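Local coordinates for glycosyl hydrolase, family 38 (Enterococcus faecalis, PDB 5KBP), which probably hydrolyses alpha-mannosidic linkages in carbohydrates, as a metal-dependent member of glycoside hydrolase family 38, at residues S99-V104 / W831-R836; T686-S691 / E787-T792; T729-G734 / Q794-A799. All coordinates share one frame; numbering follows the deposited sequence.

Interaction 1. Residues S99-V104 / W831-R836; sequences SSESNV and WTAVKR
Glu101 and Thr832 mark the closest backbone approach, 6.8 Å between their CA atoms, where the first turn of helix 100-117 meets strand 829-836. The helix begins behind Ser99, an N-cap whose OG accepts from Ser102 N at 3.1 Å. On the strand, Thr832 and Ala833 both pair with Arg846 of strand 843-849, a classic beta bulge. Their CB atoms both point at the helix, which lets a single carboxylate touch two consecutive residues. That carboxylate belongs to Glu101. Its CG is anti to the carbonyl carbon (chi1 -77°), which puts Glu101 CG 3.4 Å from Thr832 O; the bend at chi2 (-65°) then turns the acid group to the threonine hydroxyl and the alanine methyl. Thr832 OG1 donates to Glu101 OE2 at 2.8 Å; it comes from the anti side of the oxygen and lies 15° out of the carboxylate plane. The methyl of Ala833 sits against the same group, its CB 3.4 Å from Glu101 OE2. OE2 is also hydrogen-bonded to Tyr693 OH, and OE1 forms salt bridges with Arg846 and Arg105. This buried carboxylate is thus gripped through both oxygens, and the two arginines would be expected to favour its ionised form. Lys835 stays apart, its NZ 6.9 Å from Glu101 OE1, and pairs with Glu874. The contact joins the start of a helix in the family 38 N-terminal region to an outer strand of the C-terminal beta-sandwich sheet. Helix 304-332 runs beside both segments: its Glu318 touches Glu101 and Ser102, its Glu322 touches Lys835, and Arg836 reaches its Glu330, while strand 843-849 brings Arg846 against Val104 and Ala833.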
ATOM      1  N   SER A  99     -19.706   7.830  -2.963  1.00 51.40           N
ATOM      2  CA  SER A  99     -20.787   8.445  -2.208  1.00 51.25           C
ATOM      3  C   SER A  99     -21.148   9.812  -2.780  1.00 45.29           C
ATOM      4  O   SER A  99     -20.414  10.401  -3.580  1.00 51.38           O
ATOM      5  CB  SER A  99     -20.405   8.583  -0.733  1.00 56.67           C
ATOM      6  OG  SER A  99     -19.323   9.482  -0.566  1.00 54.62           O
ATOM      7  N   SER A 100     -22.311  10.312  -2.354  1.00 40.83           N
ATOM      8  CA  SER A 100     -22.769  11.625  -2.795  1.00 47.36           C
ATOM      9  C   SER A 100     -21.781  12.713  -2.397  1.00 45.31           C
ATOM     10  O   SER A 100     -21.435  13.582  -3.207  1.00 48.96           O
ATOM     11  CB  SER A 100     -24.153  11.915  -2.211  1.00 41.20           C
ATOM     12  OG  SER A 100     -25.106  10.967  -2.655  1.00 47.32           O
ATOM     13  N   GLU A 101     -21.312  12.678  -1.148  1.00 45.54           N
ATOM     14  CA  GLU A 101     -20.354  13.677  -0.690  1.00 41.33           C
ATOM     15  C   GLU A 101     -19.016  13.536  -1.402  1.00 44.94           C
ATOM     16  O   GLU A 101     -18.365  14.541  -1.707  1.00 50.79           O
ATOM     17  CB  GLU A 101     -20.171  13.576   0.823  1.00 42.13           C
ATOM     18  CG  GLU A 101     -21.308  14.188   1.618  1.00 50.89           C
ATOM     19  CD  GLU A 101     -21.411  15.687   1.414  1.00 50.69           C
ATOM     20  OE1 GLU A 101     -20.357  16.349   1.304  1.00 42.90           O
ATOM     21  OE2 GLU A 101     -22.547  16.203   1.359  1.00 50.61           O
ATOM     22  N   SER A 102     -18.586  12.300  -1.675  1.00 47.97           N
ATOM     23  CA  SER A 102     -17.311  12.096  -2.360  1.00 49.12           C
ATOM     24  C   SER A 102     -17.302  12.769  -3.728  1.00 40.49           C
ATOM     25  O   SER A 102     -16.263  13.276  -4.170  1.00 42.25           O
ATOM     26  CB  SER A 102     -17.018  10.604  -2.496  1.00 43.94           C
ATOM     27  OG  SER A 102     -16.782  10.018  -1.230  1.00 40.97           O
ATOM     28  N   ASN A 103     -18.447  12.783  -4.411  1.00 39.97           N
ATOM     29  CA  ASN A 103     -18.548  13.522  -5.664  1.00 45.80           C
ATOM     30  C   ASN A 103     -18.369  15.016  -5.435  1.00 47.32           C
ATOM     31  O   ASN A 103     -17.753  15.707  -6.255  1.00 42.12           O
ATOM     32  CB  ASN A 103     -19.892  13.240  -6.333  1.00 46.55           C
ATOM     33  CG  ASN A 103     -19.947  11.863  -6.963  1.00 55.37           C
ATOM     34  OD1 ASN A 103     -19.321  11.619  -7.994  1.00 59.80           O
ATOM     35  ND2 ASN A 103     -20.705  10.958  -6.354  1.00 48.77           N
ATOM     36  N   VAL A 104     -18.899  15.532  -4.326  1.00 50.06           N
ATOM     37  CA  VAL A 104     -18.767  16.954  -4.023  1.00 40.81           C
ATOM     38  C   VAL A 104     -17.348  17.280  -3.569  1.00 39.88           C
ATOM     39  O   VAL A 104     -16.776  18.299  -3.972  1.00 42.05           O
ATOM     40  CB  VAL A 104     -19.816  17.369  -2.974  1.00 48.43           C
ATOM     41  CG1 VAL A 104     -19.442  18.694  -2.330  1.00 46.95           C
ATOM     42  CG2 VAL A 104     -21.198  17.457  -3.614  1.00 49.10           C
ATOM     43  N   TRP A 831     -29.610  13.735   5.092  1.00 51.71           N
ATOM     44  CA  TRP A 831     -28.563  14.599   5.622  1.00 49.64           C
ATOM     45  C   TRP A 831     -27.218  13.918   5.413  1.00 52.20           C
ATOM     46  O   TRP A 831     -27.015  12.790   5.875  1.00 58.50           O
ATOM     47  CB  TRP A 831     -28.807  14.902   7.100  1.00 51.15           C
ATOM     48  CG  TRP A 831     -30.158  15.495   7.349  1.00 54.99           C
ATOM     49  CD1 TRP A 831     -31.296  14.828   7.695  1.00 55.28           C
ATOM     50  CD2 TRP A 831     -30.518  16.878   7.251  1.00 48.99           C
ATOM     51  NE1 TRP A 831     -32.341  15.710   7.827  1.00 53.87           N
ATOM     52  CE2 TRP A 831     -31.889  16.976   7.559  1.00 49.84           C
ATOM     53  CE3 TRP A 831     -29.813  18.044   6.937  1.00 42.93           C
ATOM     54  CZ2 TRP A 831     -32.568  18.192   7.563  1.00 52.19           C
ATOM     55  CZ3 TRP A 831     -30.490  19.251   6.940  1.00 42.74           C
ATOM     56  CH2 TRP A 831     -31.852  19.315   7.252  1.00 50.14           C
ATOM     57  N   THR A 832     -26.304  14.604   4.724  1.00 48.90           N
ATOM     58  CA  THR A 832     -25.079  13.981   4.242  1.00 50.41           C
ATOM     59  C   THR A 832     -23.790  14.594   4.771  1.00 51.16           C
ATOM     60  O   THR A 832     -22.753  13.926   4.710  1.00 55.57           O
ATOM     61  CB  THR A 832     -25.029  14.019   2.705  1.00 48.51           C
ATOM     62  OG1 THR A 832     -25.072  15.378   2.256  1.00 53.78           O
ATOM     63  CG2 THR A 832     -26.204  13.257   2.114  1.00 42.79           C
ATOM     64  N   ALA A 833     -23.809  15.826   5.276  1.00 47.05           N
ATOM     65  CA  ALA A 833     -22.563  16.472   5.665  1.00 47.68           C
ATOM     66  C   ALA A 833     -22.779  17.415   6.838  1.00 51.52           C
ATOM     67  O   ALA A 833     -23.741  18.187   6.860  1.00 58.43           O
ATOM     68  CB  ALA A 833     -21.949  17.246   4.492  1.00 40.51           C
ATOM     69  N   VAL A 834     -21.873  17.336   7.811  1.00 45.12           N
ATOM     70  CA  VAL A 834     -21.707  18.342   8.857  1.00 43.64           C
ATOM     71  C   VAL A 834     -20.205  18.505   9.058  1.00 46.96           C
ATOM     72  O   VAL A 834     -19.543  17.593   9.567  1.00 47.86           O
ATOM     73  CB  VAL A 834     -22.390  17.961  10.180  1.00 46.37           C
ATOM     74  CG1 VAL A 834     -21.903  18.865  11.307  1.00 40.75           C
ATOM     75  CG2 VAL A 834     -23.897  18.067  10.047  1.00 52.25           C
ATOM     76  N   LYS A 835     -19.664  19.644   8.645  1.00 52.23           N
ATOM     77  CA  LYS A 835     -18.232  19.902   8.754  1.00 50.94           C
ATOM     78  C   LYS A 835     -18.033  21.412   8.835  1.00 49.57           C
ATOM     79  O   LYS A 835     -18.984  22.160   9.079  1.00 47.54           O
ATOM     80  CB  LYS A 835     -17.478  19.253   7.579  1.00 45.69           C
ATOM     81  CG  LYS A 835     -17.738  19.898   6.228  1.00 48.88           C
ATOM     82  CD  LYS A 835     -16.968  19.193   5.124  1.00 52.40           C
ATOM     83  CE  LYS A 835     -17.013  19.981   3.828  1.00 46.57           C
ATOM     84  NZ  LYS A 835     -16.290  21.278   3.952  1.00 43.90           N
ATOM     85  N   ARG A 836     -16.799  21.868   8.630  1.00 46.56           N
ATOM     86  CA  ARG A 836     -16.481  23.283   8.726  1.00 52.10           C
ATOM     87  C   ARG A 836     -15.610  23.716   7.555  1.00 54.30           C
ATOM     88  O   ARG A 836     -14.850  22.922   6.994  1.00 47.57           O
ATOM     89  CB  ARG A 836     -15.787  23.605  10.060  1.00 50.37           C
ATOM     90  CG  ARG A 836     -16.696  23.405  11.264  1.00 52.93           C
ATOM     91  CD  ARG A 836     -16.064  23.875  12.560  1.00 48.08           C
ATOM     92  NE  ARG A 836     -17.013  23.766  13.664  1.00 46.56           N
ATOM     93  CZ  ARG A 836     -17.830  24.742  14.049  1.00 50.19           C
ATOM     94  NH1 ARG A 836     -17.809  25.913  13.426  1.00 46.70           N
ATOM     95  NH2 ARG A 836     -18.664  24.548  15.062  1.00 47.86           N
TER

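Interaction 2. Residues T686-S691 / E787-T792; sequences THEADS and EERFAT
Glu688 reaches from strand 686-690 to Arg789 near the start of helix 789-799, across a backbone separation of 10.2 Å between their CA atoms. It follows His687 in the strand and points its CB toward the helix. Its CG is anti to the carbonyl carbon (chi1 -66°) and the chain is extended beyond, which carries the carboxylate to the arginine. The two side chains cross at about a right angle. Glu688 OE2 stands over one face of the guanidinium, 3.0 Å from Arg789 NH1. The carboxylate and guanidinium planes are 83° apart and no N-H points at the oxygen, so this salt bridge works through charge alone. The other oxygen, Glu688 OE1, lies 3.3 Å from Arg789 CD and 3.5 Å from Arg789 NH1; it is hydrogen-bonded to Tyr793 OH, the stronger polar tie of this side chain. Strand 686-690 belongs to a large antiparallel sheet of the family 38 C-terminal domain, between strands 718-722 and 695-699, and the helix packs over one side of that sheet. Arg789 bends at chi3 (89°), which turns a face of its guanidinium to the acid. The opposite face is met by Phe790, whose CE2 lies 4.0 Å from the guanidinium plane of Arg789, offset toward its rim. Nearer the backbone, Arg789 CG rests above the centre of the Phe790 ring, 3.9 Å from the ring plane. His722 of strand 718-722 touches both Glu688 and Arg789. A sulfate, probably from the crystallisation liquor, makes a long, weak ion pair with Arg789 NH2. Past Ala689, Asp690 ends the strand, and its OD2 accepts from Ala717 N.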
ATOM      1  N   THR A 686     -42.241   0.612 -12.389  1.00 64.78           N
ATOM      2  CA  THR A 686     -40.993   1.257 -12.011  1.00 65.41           C
ATOM      3  C   THR A 686     -40.563   0.792 -10.628  1.00 58.26           C
ATOM      4  O   THR A 686     -41.346   0.223  -9.864  1.00 54.13           O
ATOM      5  CB  THR A 686     -41.121   2.788 -12.015  1.00 71.61           C
ATOM      6  OG1 THR A 686     -42.226   3.178 -11.192  1.00 69.67           O
ATOM      7  CG2 THR A 686     -41.328   3.314 -13.431  1.00 74.69           C
ATOM      8  N   HIS A 687     -39.291   1.043 -10.322  1.00 60.05           N
ATOM      9  CA  HIS A 687     -38.739   0.850  -8.990  1.00 60.12           C
ATOM     10  C   HIS A 687     -37.855   2.046  -8.665  1.00 60.85           C
ATOM     11  O   HIS A 687     -37.549   2.872  -9.529  1.00 61.85           O
ATOM     12  CB  HIS A 687     -37.953  -0.465  -8.883  1.00 58.96           C
ATOM     13  CG  HIS A 687     -36.686  -0.480  -9.682  1.00 54.80           C
ATOM     14  ND1 HIS A 687     -36.641  -0.891 -10.996  1.00 55.00           N
ATOM     15  CD2 HIS A 687     -35.418  -0.140  -9.349  1.00 54.13           C
ATOM     16  CE1 HIS A 687     -35.400  -0.801 -11.441  1.00 55.57           C
ATOM     17  NE2 HIS A 687     -34.638  -0.348 -10.461  1.00 54.18           N
ATOM     18  N   GLU A 688     -37.442   2.140  -7.405  1.00 53.88           N
ATOM     19  CA  GLU A 688     -36.620   3.248  -6.943  1.00 50.72           C
ATOM     20  C   GLU A 688     -35.326   2.727  -6.335  1.00 50.62           C
ATOM     21  O   GLU A 688     -35.274   1.616  -5.797  1.00 54.53           O
ATOM     22  CB  GLU A 688     -37.371   4.110  -5.922  1.00 54.23           C
ATOM     23  CG  GLU A 688     -38.575   4.836  -6.501  1.00 63.92           C
ATOM     24  CD  GLU A 688     -39.241   5.749  -5.494  1.00 69.78           C
ATOM     25  OE1 GLU A 688     -38.775   5.799  -4.337  1.00 73.48           O
ATOM     26  OE2 GLU A 688     -40.231   6.418  -5.859  1.00 75.02           O
ATOM     27  N   ALA A 689     -34.279   3.544  -6.429  1.00 42.45           N
ATOM     28  CA  ALA A 689     -32.971   3.176  -5.912  1.00 53.38           C
ATOM     29  C   ALA A 689     -32.242   4.428  -5.452  1.00 50.92           C
ATOM     30  O   ALA A 689     -32.426   5.514  -6.012  1.00 60.43           O
ATOM     31  CB  ALA A 689     -32.134   2.435  -6.962  1.00 49.84           C
ATOM     32  N   ASP A 690     -31.415   4.264  -4.424  1.00 49.54           N
ATOM     33  CA  ASP A 690     -30.618   5.373  -3.921  1.00 55.44           C
ATOM     34  C   ASP A 690     -29.475   5.671  -4.883  1.00 55.82           C
ATOM     35  O   ASP A 690     -28.690   4.783  -5.225  1.00 60.54           O
ATOM     36  CB  ASP A 690     -30.069   5.048  -2.534  1.00 57.70           C
ATOM     37  CG  ASP A 690     -29.447   6.253  -1.857  1.00 62.36           C
ATOM     38  OD1 ASP A 690     -29.986   7.367  -2.014  1.00 61.48           O
ATOM     39  OD2 ASP A 690     -28.421   6.088  -1.166  1.00 64.04           O
ATOM     40  N   SER A 691     -29.386   6.926  -5.321  1.00 51.89           N
ATOM     41  CA  SER A 691     -28.303   7.344  -6.202  1.00 48.03           C
ATOM     42  C   SER A 691     -27.495   8.459  -5.550  1.00 48.88           C
ATOM     43  O   SER A 691     -27.222   8.413  -4.347  1.00 50.06           O
ATOM     44  CB  SER A 691     -28.851   7.795  -7.556  1.00 48.53           C
ATOM     45  OG  SER A 691     -27.801   7.994  -8.487  1.00 48.22           O
ATOM     46  N   GLU A 787     -46.010   7.304   0.957  1.00 63.71           N
ATOM     47  CA  GLU A 787     -45.339   8.348   1.722  1.00 59.51           C
ATOM     48  C   GLU A 787     -44.477   7.777   2.840  1.00 67.97           C
ATOM     49  O   GLU A 787     -43.522   8.434   3.268  1.00 66.64           O
ATOM     50  CB  GLU A 787     -46.366   9.324   2.298  1.00 51.84           C
ATOM     51  N   GLU A 788     -44.789   6.570   3.319  1.00 66.51           N
ATOM     52  CA  GLU A 788     -43.991   5.932   4.358  1.00 62.25           C
ATOM     53  C   GLU A 788     -42.647   5.431   3.847  1.00 61.28           C
ATOM     54  O   GLU A 788     -41.799   5.052   4.664  1.00 66.83           O
ATOM     55  CB  GLU A 788     -44.760   4.764   4.978  1.00 60.00           C
ATOM     56  CG  GLU A 788     -46.078   5.145   5.630  1.00 69.75           C
ATOM     57  CD  GLU A 788     -46.770   3.957   6.274  1.00 77.69           C
ATOM     58  OE1 GLU A 788     -46.210   2.841   6.216  1.00 81.05           O
ATOM     59  OE2 GLU A 788     -47.870   4.136   6.838  1.00 81.25           O
ATOM     60  N   ARG A 789     -42.432   5.416   2.529  1.00 49.25           N
ATOM     61  CA  ARG A 789     -41.190   4.874   1.990  1.00 54.24           C
ATOM     62  C   ARG A 789     -39.993   5.746   2.343  1.00 61.80           C
ATOM     63  O   ARG A 789     -38.867   5.244   2.430  1.00 71.34           O
ATOM     64  CB  ARG A 789     -41.297   4.712   0.470  1.00 52.44           C
ATOM     65  CG  ARG A 789     -40.849   5.928  -0.333  1.00 54.09           C
ATOM     66  CD  ARG A 789     -40.972   5.679  -1.827  1.00 51.91           C
ATOM     67  NE  ARG A 789     -42.285   6.053  -2.343  1.00 66.93           N
ATOM     68  CZ  ARG A 789     -42.499   7.099  -3.133  1.00 62.37           C
ATOM     69  NH1 ARG A 789     -41.485   7.866  -3.503  1.00 52.26           N
ATOM     70  NH2 ARG A 789     -43.724   7.375  -3.558  1.00 71.39           N
ATOM     71  N   PHE A 790     -40.213   7.046   2.563  1.00 56.78           N
ATOM     72  CA  PHE A 790     -39.093   7.946   2.816  1.00 60.35           C
ATOM     73  C   PHE A 790     -38.521   7.761   4.215  1.00 62.11           C
ATOM     74  O   PHE A 790     -37.321   7.966   4.420  1.00 59.80           O
ATOM     75  CB  PHE A 790     -39.527   9.392   2.593  1.00 58.26           C
ATOM     76  CG  PHE A 790     -40.059   9.651   1.214  1.00 59.68           C
ATOM     77  CD1 PHE A 790     -39.215   9.612   0.116  1.00 52.46           C
ATOM     78  CD2 PHE A 790     -41.402   9.919   1.014  1.00 59.03           C
ATOM     79  CE1 PHE A 790     -39.701   9.841  -1.156  1.00 49.85           C
ATOM     80  CE2 PHE A 790     -41.893  10.149  -0.256  1.00 50.95           C
ATOM     81  CZ  PHE A 790     -41.042  10.109  -1.342  1.00 53.16           C
ATOM     82  N   ALA A 791     -39.356   7.375   5.182  1.00 57.38           N
ATOM     83  CA  ALA A 791     -38.841   7.051   6.507  1.00 52.16           C
ATOM     84  C   ALA A 791     -37.913   5.845   6.450  1.00 61.37           C
ATOM     85  O   ALA A 791     -36.900   5.795   7.157  1.00 59.42           O
ATOM     86  CB  ALA A 791     -39.997   6.797   7.476  1.00 43.99           C
ATOM     87  N   THR A 792     -38.240   4.863   5.605  1.00 60.23           N
ATOM     88  CA  THR A 792     -37.371   3.704   5.440  1.00 61.53           C
ATOM     89  C   THR A 792     -36.056   4.083   4.776  1.00 57.08           C
ATOM     90  O   THR A 792     -35.037   3.416   4.993  1.00 56.41           O
ATOM     91  CB  THR A 792     -38.081   2.623   4.626  1.00 63.92           C
ATOM     92  OG1 THR A 792     -38.210   3.052   3.264  1.00 64.96           O
ATOM     93  CG2 THR A 792     -39.465   2.357   5.198  1.00 63.91           C
TER

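Interaction 3. Residues T729-G734 / Q794-A799; sequences TIFNEG and QQAYSA
Apolar contact dominates where Phe731, on strand 727-732, faces Ala796 and Ala799 of helix 789-799. The backbones approach to 5.8 Å between the CA atoms of Phe731 and Ala796, a close fit made possible by the small methyl at Ala796. Phe731 CB lies 3.7 Å from Ala796 CB. Further out along the side chain, Phe731 CE2 meets Ala799 CB at 4.0 Å, and both methyls come to the ring obliquely. Phe731 CG stands between the backbone N and the carbonyl carbon (chi1 54°), a rotation that sends the ring across the helix, with CB against Ala796 and the CE2 side toward Ala799. Phe718 of strand 718-722 touches both Phe731 and Ala796, continuing the apolar layer, while Ile730 turns to the other side of the sheet, against Ile746 and Val748.

Polar groups add little. At the rim, Glu733 OE2 comes to 3.7 Å of Ala799 O, an approach of two acceptors that is no hydrogen bond. The backbone of Phe731 pairs with Gly779 of strand 772-783, and Asn732 O accepts from Gln800 NE2 just past the segment 794-799. Between the two segments themselves the attraction is therefore probably mainly dispersion and the burial of apolar surface, while hydrogen bonds to the strand come from flanking residues, Gln800 and Thr792.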
ATOM      1  N   THR A 729     -38.269  -2.207   1.111  1.00 46.32           N
ATOM      2  CA  THR A 729     -36.992  -1.525   0.956  1.00 45.58           C
ATOM      3  C   THR A 729     -35.874  -2.451   1.412  1.00 52.14           C
ATOM      4  O   THR A 729     -35.959  -3.047   2.491  1.00 59.05           O
ATOM      5  CB  THR A 729     -36.951  -0.217   1.756  1.00 47.87           C
ATOM      6  OG1 THR A 729     -37.966   0.675   1.282  1.00 49.57           O
ATOM      7  CG2 THR A 729     -35.591   0.454   1.610  1.00 38.43           C
ATOM      8  N   ILE A 730     -34.835  -2.572   0.589  1.00 48.66           N
ATOM      9  CA  ILE A 730     -33.669  -3.395   0.888  1.00 47.40           C
ATOM     10  C   ILE A 730     -32.455  -2.479   0.924  1.00 51.66           C
ATOM     11  O   ILE A 730     -32.092  -1.888  -0.100  1.00 53.39           O
ATOM     12  CB  ILE A 730     -33.475  -4.512  -0.149  1.00 45.65           C
ATOM     13  CG1 ILE A 730     -34.735  -5.375  -0.258  1.00 48.06           C
ATOM     14  CG2 ILE A 730     -32.268  -5.365   0.205  1.00 36.46           C
ATOM     15  CD1 ILE A 730     -35.093  -6.090   1.019  1.00 46.93           C
ATOM     16  N   PHE A 731     -31.831  -2.360   2.092  1.00 44.39           N
ATOM     17  CA  PHE A 731     -30.634  -1.550   2.242  1.00 45.17           C
ATOM     18  C   PHE A 731     -29.412  -2.442   2.423  1.00 49.86           C
ATOM     19  O   PHE A 731     -29.525  -3.630   2.739  1.00 52.66           O
ATOM     20  CB  PHE A 731     -30.764  -0.564   3.412  1.00 51.29           C
ATOM     21  CG  PHE A 731     -31.123  -1.202   4.725  1.00 50.17           C
ATOM     22  CD1 PHE A 731     -32.449  -1.373   5.088  1.00 46.22           C
ATOM     23  CD2 PHE A 731     -30.134  -1.598   5.611  1.00 49.02           C
ATOM     24  CE1 PHE A 731     -32.783  -1.947   6.301  1.00 48.00           C
ATOM     25  CE2 PHE A 731     -30.462  -2.173   6.827  1.00 50.87           C
ATOM     26  CZ  PHE A 731     -31.788  -2.346   7.173  1.00 48.55           C
ATOM     27  N   ASN A 732     -28.237  -1.852   2.213  1.00 43.60           N
ATOM     28  CA  ASN A 732     -26.999  -2.618   2.157  1.00 46.27           C
ATOM     29  C   ASN A 732     -25.828  -1.715   2.524  1.00 46.46           C
ATOM     30  O   ASN A 732     -25.972  -0.498   2.661  1.00 45.16           O
ATOM     31  CB  ASN A 732     -26.790  -3.222   0.764  1.00 55.18           C
ATOM     32  CG  ASN A 732     -26.464  -2.170  -0.282  1.00 54.62           C
ATOM     33  OD1 ASN A 732     -25.296  -1.882  -0.543  1.00 48.86           O
ATOM     34  ND2 ASN A 732     -27.497  -1.588  -0.883  1.00 56.58           N
ATOM     35  N   GLU A 733     -24.658  -2.338   2.675  1.00 48.37           N
ATOM     36  CA  GLU A 733     -23.398  -1.635   2.918  1.00 45.90           C
ATOM     37  C   GLU A 733     -22.375  -2.156   1.914  1.00 53.43           C
ATOM     38  O   GLU A 733     -21.754  -3.200   2.138  1.00 66.98           O
ATOM     39  CB  GLU A 733     -22.912  -1.834   4.350  1.00 54.78           C
ATOM     40  CG  GLU A 733     -23.858  -1.320   5.418  1.00 71.09           C
ATOM     41  CD  GLU A 733     -23.280  -1.459   6.810  1.00 79.91           C
ATOM     42  OE1 GLU A 733     -22.064  -1.718   6.923  1.00 81.48           O
ATOM     43  OE2 GLU A 733     -24.039  -1.313   7.791  1.00 76.45           O
ATOM     44  N   GLY A 734     -22.197  -1.434   0.812  1.00 54.58           N
ATOM     45  CA  GLY A 734     -21.210  -1.808  -0.179  1.00 45.13           C
ATOM     46  C   GLY A 734     -21.654  -2.859  -1.171  1.00 43.98           C
ATOM     47  O   GLY A 734     -20.823  -3.341  -1.949  1.00 46.11           O
ATOM     48  N   GLN A 794     -34.487   7.064   5.271  1.00 63.14           N
ATOM     49  CA  GLN A 794     -33.697   7.726   6.304  1.00 65.78           C
ATOM     50  C   GLN A 794     -33.071   6.709   7.251  1.00 66.99           C
ATOM     51  O   GLN A 794     -31.882   6.800   7.579  1.00 65.98           O
ATOM     52  CB  GLN A 794     -34.571   8.717   7.075  1.00 55.06           C
ATOM     53  CG  GLN A 794     -35.024   9.920   6.260  1.00 55.84           C
ATOM     54  CD  GLN A 794     -35.858  10.894   7.072  1.00 57.65           C
ATOM     55  OE1 GLN A 794     -36.813  10.503   7.742  1.00 68.81           O
ATOM     56  NE2 GLN A 794     -35.493  12.170   7.020  1.00 48.18           N
ATOM     57  N   GLN A 795     -33.860   5.732   7.703  1.00 61.45           N
ATOM     58  CA  GLN A 795     -33.319   4.687   8.566  1.00 66.01           C
ATOM     59  C   GLN A 795     -32.323   3.806   7.821  1.00 62.06           C
ATOM     60  O   GLN A 795     -31.429   3.222   8.444  1.00 56.15           O
ATOM     61  CB  GLN A 795     -34.454   3.842   9.144  1.00 69.52           C
ATOM     62  CG  GLN A 795     -35.367   4.595  10.101  1.00 66.47           C
ATOM     63  N   ALA A 796     -32.461   3.697   6.498  1.00 55.34           N
ATOM     64  CA  ALA A 796     -31.453   2.992   5.712  1.00 53.01           C
ATOM     65  C   ALA A 796     -30.134   3.752   5.710  1.00 56.88           C
ATOM     66  O   ALA A 796     -29.061   3.147   5.821  1.00 54.09           O
ATOM     67  CB  ALA A 796     -31.955   2.775   4.284  1.00 56.57           C
ATOM     68  N   TYR A 797     -30.193   5.081   5.583  1.00 52.16           N
ATOM     69  CA  TYR A 797     -28.997   5.895   5.770  1.00 50.88           C
ATOM     70  C   TYR A 797     -28.473   5.770   7.194  1.00 56.58           C
ATOM     71  O   TYR A 797     -27.258   5.728   7.419  1.00 58.45           O
ATOM     72  CB  TYR A 797     -29.297   7.361   5.454  1.00 53.32           C
ATOM     73  CG  TYR A 797     -29.690   7.640   4.023  1.00 56.38           C
ATOM     74  CD1 TYR A 797     -29.046   7.014   2.966  1.00 57.52           C
ATOM     75  CD2 TYR A 797     -30.705   8.541   3.731  1.00 53.74           C
ATOM     76  CE1 TYR A 797     -29.406   7.276   1.655  1.00 48.40           C
ATOM     77  CE2 TYR A 797     -31.072   8.809   2.426  1.00 52.71           C
ATOM     78  CZ  TYR A 797     -30.420   8.174   1.392  1.00 47.91           C
ATOM     79  OH  TYR A 797     -30.783   8.438   0.092  1.00 48.36           O
ATOM     80  N   SER A 798     -29.383   5.709   8.170  1.00 59.48           N
ATOM     81  CA  SER A 798     -28.980   5.690   9.571  1.00 59.90           C
ATOM     82  C   SER A 798     -28.308   4.377   9.954  1.00 59.67           C
ATOM     83  O   SER A 798     -27.496   4.350  10.884  1.00 66.13           O
ATOM     84  CB  SER A 798     -30.195   5.945  10.462  1.00 63.41           C
ATOM     85  OG  SER A 798     -29.819   6.031  11.823  1.00 74.84           O
ATOM     86  N   ALA A 799     -28.630   3.285   9.254  1.00 57.20           N
ATOM     87  CA  ALA A 799     -28.038   1.995   9.591  1.00 58.97           C
ATOM     88  C   ALA A 799     -26.553   1.944   9.253  1.00 66.67           C
ATOM     89  O   ALA A 799     -25.803   1.182   9.874  1.00 70.79           O
ATOM     90  CB  ALA A 799     -28.786   0.871   8.871  1.00 57.53           C
TER

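Interactions 2 and 3 share helix 789-799 and one antiparallel sheet, with centres 11 Å apart. Their segments alternate along the chain, and two probable hydrogen bonds join them: Asp690 OD1 to Tyr797 OH at 2.5 Å, and Thr792 OG1 to Thr729 OG1 at 3.1 Å. Charge near the helix start in interaction 2 thus gives way to apolar contact near its end in interaction 3. Interaction 1 closes a much longer loop that encloses both. It lies about 20 Å from interaction 2 between centres, though Ser100 OG comes within 3.7 Å of Ser691 O, and about 17 Å from interaction 3. All three lie away from the calcium-site residues Phe253 and Tyr256.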